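Local structure of SusD homolog (Bacteroides thetaiotaomicron, 3SGH) at residues R266-F271 against G280-V285; L457-S462 against E472-M477; G329-W334 against A404-R409; S22-V27 against Y85-L90; Q175-K178 against S182-L185. The protein probably binds glycans at the cell surface as a SusD-like outer-membrane lipoprotein, capturing sugars for uptake by Bacteroides thetaiotaomicron. One frame throughout, in Å; residues are numbered along the deposited sequence. Where two conformers were deposited one is given.

Interaction 1. Residues R266-F271 against G280-V285; sequences RRPAYF and GGYVGV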
# COMPACT_ATOMS: atom_id res chain seq x y z
N ARG A 266 -9.96 5.11 -16.94
CA ARG A 266 -9.31 3.92 -16.41
C ARG A 266 -10.28 2.88 -15.87
O ARG A 266 -9.85 1.77 -15.59
CB ARG A 266 -8.31 4.31 -15.34
CG ARG A 266 -7.10 5.01 -15.95
CD ARG A 266 -6.24 5.65 -14.83
NE ARG A 266 -6.96 6.79 -14.29
CZ ARG A 266 -6.40 7.75 -13.55
NH1 ARG A 266 -5.10 7.67 -13.19
NH2 ARG A 266 -7.13 8.77 -13.17
N ARG A 267 -11.57 3.22 -15.70
CA ARG A 267 -12.53 2.26 -15.16
C ARG A 267 -12.49 0.86 -15.81
O ARG A 267 -12.36 -0.13 -15.08
CB ARG A 267 -13.94 2.84 -15.12
CG ARG A 267 -14.13 3.92 -14.01
CD ARG A 267 -15.51 4.58 -14.12
NE ARG A 267 -15.63 5.28 -15.39
CZ ARG A 267 -16.75 5.81 -15.85
NH1 ARG A 267 -17.88 5.70 -15.15
NH2 ARG A 267 -16.75 6.41 -17.04
N PRO A 268 -12.57 0.77 -17.16
CA PRO A 268 -12.54 -0.55 -17.79
C PRO A 268 -11.23 -1.30 -17.65
O PRO A 268 -11.21 -2.54 -17.83
CB PRO A 268 -12.84 -0.27 -19.27
CG PRO A 268 -12.55 1.17 -19.47
CD PRO A 268 -12.92 1.81 -18.13
N ALA A 269 -10.14 -0.58 -17.31
CA ALA A 269 -8.85 -1.23 -17.05
C ALA A 269 -8.72 -1.72 -15.59
O ALA A 269 -7.85 -2.54 -15.26
CB ALA A 269 -7.76 -0.29 -17.39
N TYR A 270 -9.57 -1.19 -14.73
CA TYR A 270 -9.52 -1.44 -13.27
C TYR A 270 -10.56 -2.43 -12.77
O TYR A 270 -10.27 -3.18 -11.84
CB TYR A 270 -9.74 -0.12 -12.53
CG TYR A 270 -8.53 0.80 -12.38
CD1 TYR A 270 -7.49 0.80 -13.29
CD2 TYR A 270 -8.47 1.73 -11.33
CE1 TYR A 270 -6.42 1.66 -13.13
CE2 TYR A 270 -7.42 2.59 -11.19
CZ TYR A 270 -6.39 2.56 -12.08
OH TYR A 270 -5.34 3.42 -11.89
N PHE A 271 -11.74 -2.42 -13.40
CA PHE A 271 -12.93 -3.12 -12.88
C PHE A 271 -13.72 -3.79 -14.02
O PHE A 271 -13.61 -3.39 -15.20
CB PHE A 271 -13.89 -2.12 -12.23
CG PHE A 271 -13.26 -1.14 -11.28
CD1 PHE A 271 -12.59 -1.59 -10.17
CD2 PHE A 271 -13.40 0.23 -11.49
CE1 PHE A 271 -12.02 -0.68 -9.30
CE2 PHE A 271 -12.81 1.16 -10.61
CZ PHE A 271 -12.13 0.71 -9.54
N GLY A 280 -25.76 -2.37 -16.33
CA GLY A 280 -24.32 -2.30 -16.56
C GLY A 280 -23.71 -1.24 -15.64
O GLY A 280 -24.27 -0.96 -14.57
N GLY A 281 -22.62 -0.61 -16.08
CA GLY A 281 -21.92 0.38 -15.23
C GLY A 281 -21.08 -0.31 -14.14
O GLY A 281 -21.14 -1.52 -13.97
N TYR A 282 -20.35 0.52 -13.40
CA TYR A 282 -19.42 0.11 -12.39
C TYR A 282 -20.04 0.44 -11.06
O TYR A 282 -20.45 1.55 -10.84
CB TYR A 282 -18.06 0.81 -12.57
CG TYR A 282 -17.46 0.53 -13.93
CD1 TYR A 282 -16.75 -0.65 -14.16
CD2 TYR A 282 -17.67 1.40 -14.99
CE1 TYR A 282 -16.24 -0.96 -15.43
CE2 TYR A 282 -17.12 1.11 -16.27
CZ TYR A 282 -16.43 -0.06 -16.47
OH TYR A 282 -15.92 -0.33 -17.71
N VAL A 283 -20.17 -0.59 -10.22
CA VAL A 283 -20.73 -0.46 -8.88
C VAL A 283 -19.88 -1.26 -7.90
O VAL A 283 -19.76 -2.51 -7.99
CB VAL A 283 -22.21 -0.91 -8.80
CG1 VAL A 283 -22.73 -0.75 -7.37
CG2 VAL A 283 -23.14 -0.14 -9.82
N GLY A 284 -19.24 -0.54 -6.98
CA GLY A 284 -18.46 -1.18 -5.91
C GLY A 284 -19.30 -1.61 -4.72
O GLY A 284 -20.50 -1.30 -4.65
N VAL A 285 -18.65 -2.31 -3.80
CA VAL A 285 -19.24 -2.80 -2.56
C VAL A 285 -18.84 -1.92 -1.41
O VAL A 285 -17.67 -1.61 -1.23
CB VAL A 285 -18.83 -4.28 -2.28
CG1 VAL A 285 -19.52 -4.79 -0.95
CG2 VAL A 285 -19.17 -5.14 -3.48

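Interaction 2. Residues L457-S462 against E472-M477; sequences LRFTRS and EAAVSM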
# COMPACT_ATOMS: atom_id res chain seq x y z
N LEU A 457 -2.85 -1.92 13.22
CA LEU A 457 -3.05 -3.27 13.71
C LEU A 457 -2.33 -3.40 15.07
O LEU A 457 -1.42 -2.64 15.35
CB LEU A 457 -2.50 -4.29 12.70
CG LEU A 457 -3.45 -4.69 11.57
CD1 LEU A 457 -4.06 -3.50 10.85
CD2 LEU A 457 -2.72 -5.62 10.60
N ARG A 458 -2.75 -4.37 15.88
CA ARG A 458 -2.21 -4.59 17.19
C ARG A 458 -1.07 -5.60 17.12
O ARG A 458 -0.92 -6.34 16.12
CB ARG A 458 -3.30 -5.11 18.13
CG ARG A 458 -4.36 -4.08 18.46
CD ARG A 458 -5.47 -4.63 19.36
NE ARG A 458 -6.31 -5.57 18.59
CZ ARG A 458 -6.22 -6.90 18.63
NH1 ARG A 458 -5.36 -7.50 19.44
NH2 ARG A 458 -7.00 -7.64 17.85
N PHE A 459 -0.28 -5.63 18.20
CA PHE A 459 0.76 -6.62 18.42
C PHE A 459 0.08 -8.02 18.49
O PHE A 459 -1.10 -8.15 18.86
CB PHE A 459 1.53 -6.30 19.71
CG PHE A 459 2.23 -4.94 19.70
CD1 PHE A 459 2.83 -4.46 18.57
CD2 PHE A 459 2.30 -4.21 20.87
CE1 PHE A 459 3.54 -3.25 18.59
CE2 PHE A 459 2.99 -3.00 20.92
CZ PHE A 459 3.59 -2.52 19.80
N THR A 460 0.82 -9.06 18.12
CA THR A 460 0.24 -10.39 17.99
C THR A 460 0.21 -11.22 19.26
O THR A 460 1.02 -11.04 20.18
CB THR A 460 1.02 -11.21 16.96
OG1 THR A 460 2.32 -11.49 17.49
CG2 THR A 460 1.09 -10.46 15.59
N ARG A 461 -0.72 -12.18 19.29
CA ARG A 461 -0.82 -13.08 20.43
C ARG A 461 0.47 -13.87 20.57
O ARG A 461 0.91 -14.12 21.70
CB ARG A 461 -2.03 -14.03 20.36
CG ARG A 461 -2.04 -15.03 21.59
CD ARG A 461 -3.34 -15.80 21.86
NE ARG A 461 -4.35 -14.88 22.38
CZ ARG A 461 -4.92 -14.92 23.58
NH1 ARG A 461 -4.67 -15.89 24.49
NH2 ARG A 461 -5.80 -13.97 23.86
N SER A 462 1.08 -14.27 19.45
CA SER A 462 2.30 -15.10 19.55
C SER A 462 3.44 -14.32 20.22
O SER A 462 4.28 -14.89 20.93
CB SER A 462 2.71 -15.67 18.17
OG SER A 462 3.28 -14.64 17.36
N GLU A 472 5.54 -6.21 25.89
CA GLU A 472 4.96 -5.32 26.91
C GLU A 472 5.69 -3.98 26.99
O GLU A 472 5.07 -2.93 27.19
CB GLU A 472 4.91 -6.04 28.27
CG GLU A 472 3.92 -7.18 28.25
CD GLU A 472 3.69 -7.88 29.59
OE1 GLU A 472 4.56 -7.88 30.49
OE2 GLU A 472 2.59 -8.46 29.71
N ALA A 473 7.01 -4.00 26.83
CA ALA A 473 7.81 -2.78 26.72
C ALA A 473 7.45 -1.99 25.48
O ALA A 473 7.39 -0.74 25.53
CB ALA A 473 9.29 -3.11 26.75
N ALA A 474 7.18 -2.68 24.38
CA ALA A 474 6.81 -2.03 23.14
C ALA A 474 5.47 -1.27 23.24
O ALA A 474 5.28 -0.28 22.53
CB ALA A 474 6.75 -3.03 21.98
N VAL A 475 4.57 -1.74 24.10
CA VAL A 475 3.30 -1.06 24.35
C VAL A 475 3.55 0.37 24.80
O VAL A 475 2.87 1.27 24.35
CB VAL A 475 2.42 -1.85 25.39
CG1 VAL A 475 1.12 -1.11 25.73
CG2 VAL A 475 2.14 -3.27 24.84
N SER A 476 4.55 0.58 25.66
CA SER A 476 4.85 1.92 26.15
C SER A 476 5.50 2.80 25.08
O SER A 476 5.56 4.03 25.24
CB SER A 476 5.73 1.89 27.41
OG SER A 476 7.05 1.54 27.10
N MSE A 477 5.99 2.19 24.00
CA MSE A 477 6.51 2.95 22.87
C MSE A 477 5.42 3.59 21.99
O MSE A 477 5.72 4.48 21.20
CB MSE A 477 7.44 2.06 22.00
CG MSE A 477 8.57 1.45 22.77
SE MSE A 477 9.51 0.21 21.68
CE MSE A 477 10.58 -0.59 23.07

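Interaction 3. Residues G329-W334 against A404-R409; sequences GALKGW and AKKLER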
# COMPACT_ATOMS: atom_id res chain seq x y z
N GLY A 329 6.21 16.42 -2.50
CA GLY A 329 7.43 17.03 -2.04
C GLY A 329 7.52 18.47 -2.52
O GLY A 329 7.87 19.37 -1.74
N ALA A 330 7.15 18.72 -3.76
CA ALA A 330 7.17 20.10 -4.27
C ALA A 330 6.20 21.01 -3.53
O ALA A 330 6.55 22.18 -3.23
CB ALA A 330 6.93 20.10 -5.83
N LEU A 331 5.00 20.52 -3.24
CA LEU A 331 4.02 21.26 -2.42
C LEU A 331 4.56 21.62 -1.03
O LEU A 331 4.20 22.67 -0.44
CB LEU A 331 2.74 20.45 -2.25
CG LEU A 331 1.90 20.29 -3.54
CD1 LEU A 331 0.66 19.49 -3.14
CD2 LEU A 331 1.53 21.66 -4.12
N LYS A 332 5.43 20.77 -0.52
CA LYS A 332 6.02 20.99 0.80
C LYS A 332 7.15 22.04 0.77
O LYS A 332 7.73 22.38 1.80
CB LYS A 332 6.57 19.68 1.36
CG LYS A 332 5.54 18.67 1.79
CD LYS A 332 6.27 17.40 2.25
CE LYS A 332 5.33 16.32 2.71
NZ LYS A 332 4.55 16.73 3.89
N GLY A 333 7.52 22.49 -0.42
CA GLY A 333 8.67 23.36 -0.57
C GLY A 333 10.01 22.66 -0.73
O GLY A 333 11.05 23.32 -0.69
N TRP A 334 10.00 21.34 -0.93
CA TRP A 334 11.25 20.58 -1.11
C TRP A 334 11.76 20.79 -2.54
O TRP A 334 11.01 21.19 -3.43
CB TRP A 334 11.03 19.10 -0.83
CG TRP A 334 10.60 18.76 0.57
CD1 TRP A 334 10.47 19.59 1.66
CD2 TRP A 334 10.26 17.45 1.03
NE1 TRP A 334 10.07 18.86 2.76
CE2 TRP A 334 9.94 17.54 2.39
CE3 TRP A 334 10.20 16.20 0.40
CZ2 TRP A 334 9.58 16.43 3.15
CZ3 TRP A 334 9.82 15.09 1.15
CH2 TRP A 334 9.50 15.23 2.52
N ALA A 404 -4.44 23.07 0.95
CA ALA A 404 -5.18 21.84 1.31
C ALA A 404 -5.78 21.24 0.04
O ALA A 404 -5.83 20.00 -0.11
CB ALA A 404 -6.30 22.10 2.38
N LYS A 405 -6.24 22.10 -0.87
CA LYS A 405 -6.83 21.65 -2.15
C LYS A 405 -5.78 21.06 -3.09
O LYS A 405 -5.98 20.01 -3.74
CB LYS A 405 -7.56 22.80 -2.85
CG LYS A 405 -8.98 23.00 -2.31
CD LYS A 405 -9.56 24.39 -2.60
CE LYS A 405 -10.31 24.46 -3.91
NZ LYS A 405 -11.36 25.51 -3.92
N LYS A 406 -4.62 21.74 -3.17
CA LYS A 406 -3.50 21.20 -3.97
C LYS A 406 -3.09 19.83 -3.47
O LYS A 406 -2.82 18.93 -4.27
CB LYS A 406 -2.30 22.14 -3.97
CG LYS A 406 -2.58 23.50 -4.64
CD LYS A 406 -1.26 24.25 -4.88
CE LYS A 406 -1.44 25.46 -5.77
NZ LYS A 406 -0.15 26.26 -5.78
N LEU A 407 -3.01 19.68 -2.16
CA LEU A 407 -2.60 18.39 -1.59
C LEU A 407 -3.64 17.31 -1.86
O LEU A 407 -3.28 16.18 -2.26
CB LEU A 407 -2.35 18.55 -0.11
CG LEU A 407 -1.78 17.33 0.61
CD1 LEU A 407 -0.47 16.88 -0.00
CD2 LEU A 407 -1.63 17.58 2.16
N GLU A 408 -4.92 17.64 -1.66
CA GLU A 408 -5.98 16.65 -1.88
C GLU A 408 -6.01 16.22 -3.35
O GLU A 408 -6.20 15.04 -3.66
CB GLU A 408 -7.34 17.18 -1.46
CG GLU A 408 -8.44 16.13 -1.64
CD GLU A 408 -9.81 16.51 -1.14
OE1 GLU A 408 -10.05 17.68 -0.75
OE2 GLU A 408 -10.67 15.56 -1.13
N ARG A 409 -5.78 17.17 -4.24
CA ARG A 409 -5.72 16.88 -5.66
C ARG A 409 -4.59 15.90 -5.99
O ARG A 409 -4.83 14.86 -6.63
CB ARG A 409 -5.52 18.18 -6.45
CG ARG A 409 -5.49 17.98 -7.94
CD ARG A 409 -5.67 19.30 -8.69
NE ARG A 409 -7.06 19.74 -8.61
CZ ARG A 409 -7.54 20.81 -7.98
NH1 ARG A 409 -6.75 21.69 -7.36
NH2 ARG A 409 -8.84 21.04 -8.02

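Interaction 4. Residues S22-V27 against Y85-L90; sequences STMFNV and YPSFFL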
# COMPACT_ATOMS: atom_id res chain seq x y z
N SER A 22 14.30 -15.84 -3.31
CA SER A 22 12.99 -16.10 -3.95
C SER A 22 11.84 -16.11 -2.97
O SER A 22 10.76 -15.58 -3.27
CB SER A 22 13.00 -17.43 -4.74
OG SER A 22 13.96 -17.32 -5.79
N THR A 23 12.00 -16.72 -1.80
CA THR A 23 10.94 -16.69 -0.79
C THR A 23 10.72 -15.28 -0.28
O THR A 23 9.59 -14.85 -0.11
CB THR A 23 11.30 -17.52 0.43
OG1 THR A 23 12.08 -18.65 0.03
CG2 THR A 23 10.04 -17.93 1.16
N MSE A 24 11.82 -14.58 -0.01
CA MSE A 24 11.75 -13.23 0.56
C MSE A 24 10.96 -12.32 -0.36
O MSE A 24 10.19 -11.46 0.09
CB MSE A 24 13.15 -12.62 0.80
CG MSE A 24 14.03 -13.43 1.72
SE MSE A 24 15.74 -12.61 1.94
CE MSE A 24 15.13 -11.13 2.98
N PHE A 25 11.12 -12.55 -1.67
CA PHE A 25 10.49 -11.70 -2.66
C PHE A 25 8.96 -11.71 -2.61
O PHE A 25 8.30 -10.83 -3.22
CB PHE A 25 10.88 -12.12 -4.07
CG PHE A 25 12.28 -11.75 -4.53
CD1 PHE A 25 13.08 -10.79 -3.93
CD2 PHE A 25 12.76 -12.36 -5.67
CE1 PHE A 25 14.33 -10.47 -4.46
CE2 PHE A 25 14.02 -12.05 -6.19
CZ PHE A 25 14.79 -11.15 -5.59
N ASN A 26 8.37 -12.71 -1.95
CA ASN A 26 6.90 -12.70 -1.81
C ASN A 26 6.36 -11.47 -1.05
O ASN A 26 5.19 -11.14 -1.20
CB ASN A 26 6.45 -13.96 -1.12
CG ASN A 26 6.50 -15.15 -2.07
OD1 ASN A 26 5.64 -15.27 -2.95
ND2 ASN A 26 7.55 -15.96 -1.97
N VAL A 27 7.19 -10.75 -0.29
CA VAL A 27 6.69 -9.52 0.33
C VAL A 27 6.32 -8.41 -0.64
O VAL A 27 5.57 -7.52 -0.27
CB VAL A 27 7.61 -8.93 1.40
CG1 VAL A 27 7.87 -9.99 2.53
CG2 VAL A 27 8.92 -8.37 0.79
N TYR A 85 12.30 -13.85 7.34
CA TYR A 85 13.22 -14.58 8.25
C TYR A 85 12.89 -16.06 8.26
O TYR A 85 11.70 -16.39 8.21
CB TYR A 85 13.10 -14.02 9.66
CG TYR A 85 13.30 -12.54 9.78
CD1 TYR A 85 14.59 -11.98 9.79
CD2 TYR A 85 12.22 -11.69 9.96
CE1 TYR A 85 14.76 -10.61 9.92
CE2 TYR A 85 12.42 -10.30 10.11
CZ TYR A 85 13.68 -9.79 10.09
OH TYR A 85 13.83 -8.43 10.20
N PRO A 86 13.91 -16.95 8.36
CA PRO A 86 15.34 -16.65 8.57
C PRO A 86 16.15 -16.33 7.32
O PRO A 86 17.34 -16.14 7.41
CB PRO A 86 15.86 -17.94 9.25
CG PRO A 86 15.04 -19.02 8.65
CD PRO A 86 13.64 -18.41 8.52
N SER A 87 15.52 -16.26 6.16
CA SER A 87 16.30 -16.11 4.93
C SER A 87 17.22 -14.90 4.96
O SER A 87 18.32 -14.99 4.46
CB SER A 87 15.41 -16.07 3.70
OG SER A 87 14.72 -17.30 3.60
N PHE A 88 16.77 -13.77 5.54
CA PHE A 88 17.61 -12.59 5.59
C PHE A 88 18.97 -12.89 6.24
O PHE A 88 20.05 -12.51 5.72
CB PHE A 88 16.98 -11.40 6.36
CG PHE A 88 17.92 -10.29 6.46
CD1 PHE A 88 18.21 -9.55 5.35
CD2 PHE A 88 18.61 -10.04 7.63
CE1 PHE A 88 19.16 -8.55 5.40
CE2 PHE A 88 19.55 -9.06 7.70
CZ PHE A 88 19.84 -8.31 6.57
N PHE A 89 18.94 -13.58 7.38
CA PHE A 89 20.18 -13.86 8.11
C PHE A 89 21.02 -14.92 7.44
O PHE A 89 22.24 -14.84 7.44
CB PHE A 89 19.92 -14.25 9.56
CG PHE A 89 19.37 -13.11 10.36
CD1 PHE A 89 20.10 -11.95 10.51
CD2 PHE A 89 18.13 -13.19 10.96
CE1 PHE A 89 19.61 -10.88 11.25
CE2 PHE A 89 17.64 -12.12 11.71
CZ PHE A 89 18.37 -10.98 11.84
N LEU A 90 20.36 -15.89 6.83
CA LEU A 90 21.07 -16.88 6.04
C LEU A 90 21.81 -16.23 4.86
O LEU A 90 22.97 -16.59 4.58
CB LEU A 90 20.09 -17.94 5.53
CG LEU A 90 19.51 -18.88 6.60
CD1 LEU A 90 18.40 -19.74 5.97
CD2 LEU A 90 20.55 -19.79 7.23

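Interaction 5. Residues Q175-K178 against S182-L185; sequences QFYK and SKWL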
# COMPACT_ATOMS: atom_id res chain seq x y z
N GLN A 175 12.39 -12.28 -11.11
CA GLN A 175 11.23 -12.12 -11.99
C GLN A 175 10.75 -10.68 -12.17
O GLN A 175 9.88 -10.41 -13.00
CB GLN A 175 10.06 -12.97 -11.49
CG GLN A 175 9.39 -12.55 -10.17
CD GLN A 175 9.93 -13.24 -8.94
OE1 GLN A 175 11.13 -13.57 -8.86
NE2 GLN A 175 9.06 -13.44 -7.95
N PHE A 176 11.28 -9.76 -11.37
CA PHE A 176 10.87 -8.35 -11.42
C PHE A 176 11.59 -7.60 -12.54
O PHE A 176 10.95 -7.00 -13.43
CB PHE A 176 11.11 -7.70 -10.05
CG PHE A 176 10.41 -8.44 -8.94
CD1 PHE A 176 9.07 -8.14 -8.62
CD2 PHE A 176 11.03 -9.46 -8.28
CE1 PHE A 176 8.42 -8.84 -7.63
CE2 PHE A 176 10.37 -10.18 -7.30
CZ PHE A 176 9.07 -9.87 -6.96
N TYR A 177 12.92 -7.69 -12.51
CA TYR A 177 13.77 -6.96 -13.45
C TYR A 177 14.88 -7.78 -14.11
O TYR A 177 15.76 -7.21 -14.76
CB TYR A 177 14.39 -5.82 -12.71
CG TYR A 177 13.43 -4.77 -12.16
CD1 TYR A 177 12.49 -4.14 -12.99
CD2 TYR A 177 13.53 -4.32 -10.85
CE1 TYR A 177 11.65 -3.12 -12.50
CE2 TYR A 177 12.69 -3.29 -10.36
CZ TYR A 177 11.77 -2.69 -11.19
OH TYR A 177 11.00 -1.68 -10.68
N LYS A 178 14.85 -9.10 -13.96
CA LYS A 178 15.78 -10.02 -14.67
C LYS A 178 17.25 -9.66 -14.44
O LYS A 178 18.11 -9.81 -15.33
CB LYS A 178 15.44 -10.02 -16.16
CG LYS A 178 14.00 -10.46 -16.47
CD LYS A 178 13.76 -10.55 -18.02
CE LYS A 178 12.60 -11.54 -18.42
NZ LYS A 178 11.24 -11.15 -17.87
N SER A 182 20.08 -1.37 -12.53
CA SER A 182 19.63 0.01 -12.73
C SER A 182 18.14 0.14 -12.44
O SER A 182 17.71 1.16 -11.94
CB SER A 182 19.93 0.50 -14.15
OG SER A 182 21.33 0.59 -14.31
N LYS A 183 17.35 -0.89 -12.75
CA LYS A 183 15.90 -0.88 -12.44
C LYS A 183 15.71 -1.01 -10.93
O LYS A 183 14.91 -0.28 -10.32
CB LYS A 183 15.16 -2.00 -13.12
CG LYS A 183 15.07 -1.92 -14.62
CD LYS A 183 14.07 -0.89 -15.11
CE LYS A 183 13.94 -0.86 -16.68
NZ LYS A 183 13.27 -2.07 -17.27
N TRP A 184 16.47 -1.91 -10.32
CA TRP A 184 16.40 -2.01 -8.87
C TRP A 184 16.83 -0.72 -8.16
O TRP A 184 16.32 -0.38 -7.08
CB TRP A 184 17.19 -3.18 -8.32
CG TRP A 184 16.51 -4.49 -8.49
CD1 TRP A 184 16.89 -5.49 -9.33
CD2 TRP A 184 15.34 -4.96 -7.81
NE1 TRP A 184 16.04 -6.57 -9.20
CE2 TRP A 184 15.07 -6.26 -8.28
CE3 TRP A 184 14.51 -4.40 -6.83
CZ2 TRP A 184 14.00 -7.01 -7.82
CZ3 TRP A 184 13.43 -5.15 -6.38
CH2 TRP A 184 13.20 -6.44 -6.88
N LEU A 185 17.76 0.01 -8.75
CA LEU A 185 18.24 1.25 -8.10
C LEU A 185 17.14 2.29 -8.09
O LEU A 185 16.95 2.97 -7.09
CB LEU A 185 19.49 1.78 -8.82
CG LEU A 185 20.21 2.97 -8.16
CD1 LEU A 185 20.80 2.60 -6.82
CD2 LEU A 185 21.32 3.53 -9.13

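Interaction 1. Residues R266-F271 against G280-V285
With CG anti to the carbonyl carbon (chi1 -58°), the phenol of Tyr282 reaches out to the short helix 267-270, where Arg267, its CG set in the same way (chi1 -73°), presents CB to one face of the ring. Arg267 CB lies 4.0 Å from the centroid of the Tyr282 ring, a CH-pi contact displaced toward the rim. The arginine chain continues past the ring, CD standing 3.9 Å from Tyr282 CD2, and then bends at chi3. Its guanidinium is therefore inclined to the phenol instead of lying flat on it, and hydrogen-bonds to Asn260 and to Asp264 O. At the far end of the ring, Tyr282 OH rests on the proline, 3.4 Å from Pro268 CA. Phe271 borders the CD1/CE1 edge of the tyrosine: its CB is 3.8 Å from Tyr282 CD1, and its carbonyl O lies near the ring plane, 3.6 Å from Tyr282 CE1. Around this one ring the loop that follows helix 267-270 folds back on it. Asn260 of helix 253-261 spans both segments, bonding Arg267 NH1 and Tyr282 O, while the Phe271 side chain packs on Leu255 and Val256 of that helix and on Ala251 of strand 249-251.

Interaction 2. Residues L457-S462 against E472-M477
Phe459 carries one side of this contact alone, its ring directed at the backbone and side chains of Ala474 and Val475 in helix 468-477. From CB the chain turns with CG anti to the carbonyl carbon (chi1 -60°), which sends the ring across to the helix, and one flank of the ring does all the touching. CD2 comes first, 4.1 Å from Val475 CG2. Next along the ring, CE2 abuts the peptide link between the two helix residues, 3.8 Å from both Ala474 C and Val475 N, with Val475 CG2 at 4.0 Å. At the tip, CZ meets the alanine methyl, 3.9 Å from Ala474 CB, and stands at the same distance from Ala474 O. Val475 CA lies close to the ring plane, beyond the edge. The small alanine methyl probably allows the phenyl tip to approach the helix main chain itself. All these meetings are apolar or van der Waals in kind, in a buried setting, and their spacing is that of ordinary close packing. Just beyond Phe459, Thr460 occupies the N-cap of helix 461-466, its OG1 accepting from Glu463 N, so a capped helix start directly follows the phenylalanine. Arg456 makes a cation-pi contact with the Phe459 ring, and Tyr137 meets it edge-to-face. Tyr464 of helix 461-466 touches both Phe459 and Val475, and Gln120 of helix 100-120 also borders the phenylalanine, so the ring is held among three helices.

Interaction 3. Residues G329-W334 against A404-R409
Leu331, two residues ahead of the Schellman glycine Gly333, fastens the C-terminal end of helix 319-331 to Lys406 and Leu407 of helix 403-417, a helix-helix contact at the surface of the alpha-alpha superhelix. The Schellman motif comes from Trp334 N returning to Gly329 O and Gly333 N to Ala330 O, with positive phi at the glycine; a CB there would jam against the carbonyl O of Lys332. Leu331 has CG anti to the carbonyl carbon (chi1 -69°), and its two methyls divide the neighbouring helix between them. CD1 points at the main chain, 3.7 Å from Lys406 O and 3.8 Å from Leu407 CA. CD2 lies alongside the aliphatic part of the lysine, 3.9 Å from Lys406 CB and equally far from its CD. Beyond CG the lysine chain is extended and leads away, carrying NZ to a hydrogen bond with Asp399 O. With an alanine here both methyls go, which would probably open a gap over the Lys406 carbonyl and deprive the lysine stem of its apolar neighbour. Ala340 of helix 340-354 also touches Leu331. The side chains of the two leucines approach less closely, Leu331 CD1 standing 4.2 Å from Leu407 CD1.

Interaction 4. Residues S22-V27 against Y85-L90
The backbones draw closest at Met24 and Ser87, whose CA atoms are 6.9 Å apart, where the end of helix 17-24 meets the first turn of helix 87-95. This is helix-to-helix packing in the predominantly helical SusD-like fold; the second helix begins just after a cis peptide bond to Pro86, whose O accepts from Leu90 N. Met24, present as selenomethionine, supplies the reach. Its CG is anti to the carbonyl carbon, and a bend at chi3 (71°) folds the terminal methyl along the partner helix. Three successive atoms then make contact: Met24 CG is 3.6 Å from Ser87 CB, Met24 SE is 3.9 Å from the same Ser87 CB, and Met24 CE is 3.9 Å from Phe88 CB. Met24 CE also lies near the plane of the Phe88 ring, at its edge, 4.2 Å from Phe88 CD1. Phe88 has CG anti to the backbone N (chi1 175°), which directs the ring away from helix 17-24 and toward Arg109, its cation-pi partner. The buried methionine is backed by Thr108 of helix 100-120, while Leu20, a turn earlier in helix 17-24, extends the contact by packing on Ser87 and Leu90. Past Met24 the chain is tied back by Asn26. Thr23 O is gripped from one face of its plane by two donors of that residue: Asn26 N, and Asn26 ND2 at 3.0 Å in a bond with an N-H...O angle of 158°, the oxygen lying nearly in the asparagine amide plane.

Interaction 5. Residues Q175-K178 against S182-L185
Residues 175-178 form an irregular loop that curls back on the first turn of helix 181-198, bringing Tyr177 CA to 6.5 Å from Lys183 CA. Two helix residues meet the Tyr177 ring, one over a face and one at an edge. Lys183 CB sits over the centre of one face, 3.4 Å from the ring centroid, a tight CH-pi contact; beyond CB the lysine chain bends at chi2 and leads away, NZ reaching Gly224 O. The ring's edge drops onto the indole of Trp184 in a T-shaped pair: the Tyr177 ring and the five-membered ring of Trp184 have centroids 4.9 Å apart and planes at 86°. Tyr177 CD2 does the touching, 3.6 Å from Trp184 CE2. Phe176 completes the aromatic cluster at the other end of the indole, its CB 3.7 Å from Trp184 CZ2, with the planes of its ring and of the indole six-membered ring inclined at 64°. Phe176 also meets Tyr28 and Phe25 edge-to-face. Asp174 bonds to the cluster from just upstream: OD2 accepts from Trp184 NE1, and OD1 from the backbone N of both Phe176 and Tyr177. Replacing Tyr177 by a leucine removes the ring and its hydroxyl, which would probably leave Lys183 CB and the indole face without their aromatic partner and Asp225 O without the Tyr177 OH bond. The contact itself is apolar and aromatic, whereas indole N-H, phenol hydroxyl and lysine amine each hydrogen-bond to an oxygen outside the two segments; the bonds of Trp184 NE1 and Tyr177 OH probably restrict how those two rings can turn.

How the interactions relate
From the N terminus, interaction 4 comes first, joining helix 17-24 to helix 87-95 across a long connection. Interaction 5 follows, closing a short loop of three residues at the start of helix 181-198; interaction 1 folds the loop after helix 267-270 back on that helix. Interaction 3 then links helix 319-331 to helix 403-417, and interaction 2 folds the approach to helix 461-466 onto helix 468-477. All five are in series, so none nests in or crosses another. Only interactions 4 and 5 touch, through Phe25 and Phe176, Phe25 CD2 lying 3.6 Å from Phe176 CE2. Interactions 1 and 2 lie on opposite sides of the chain's centre, their centres about 39 Å apart.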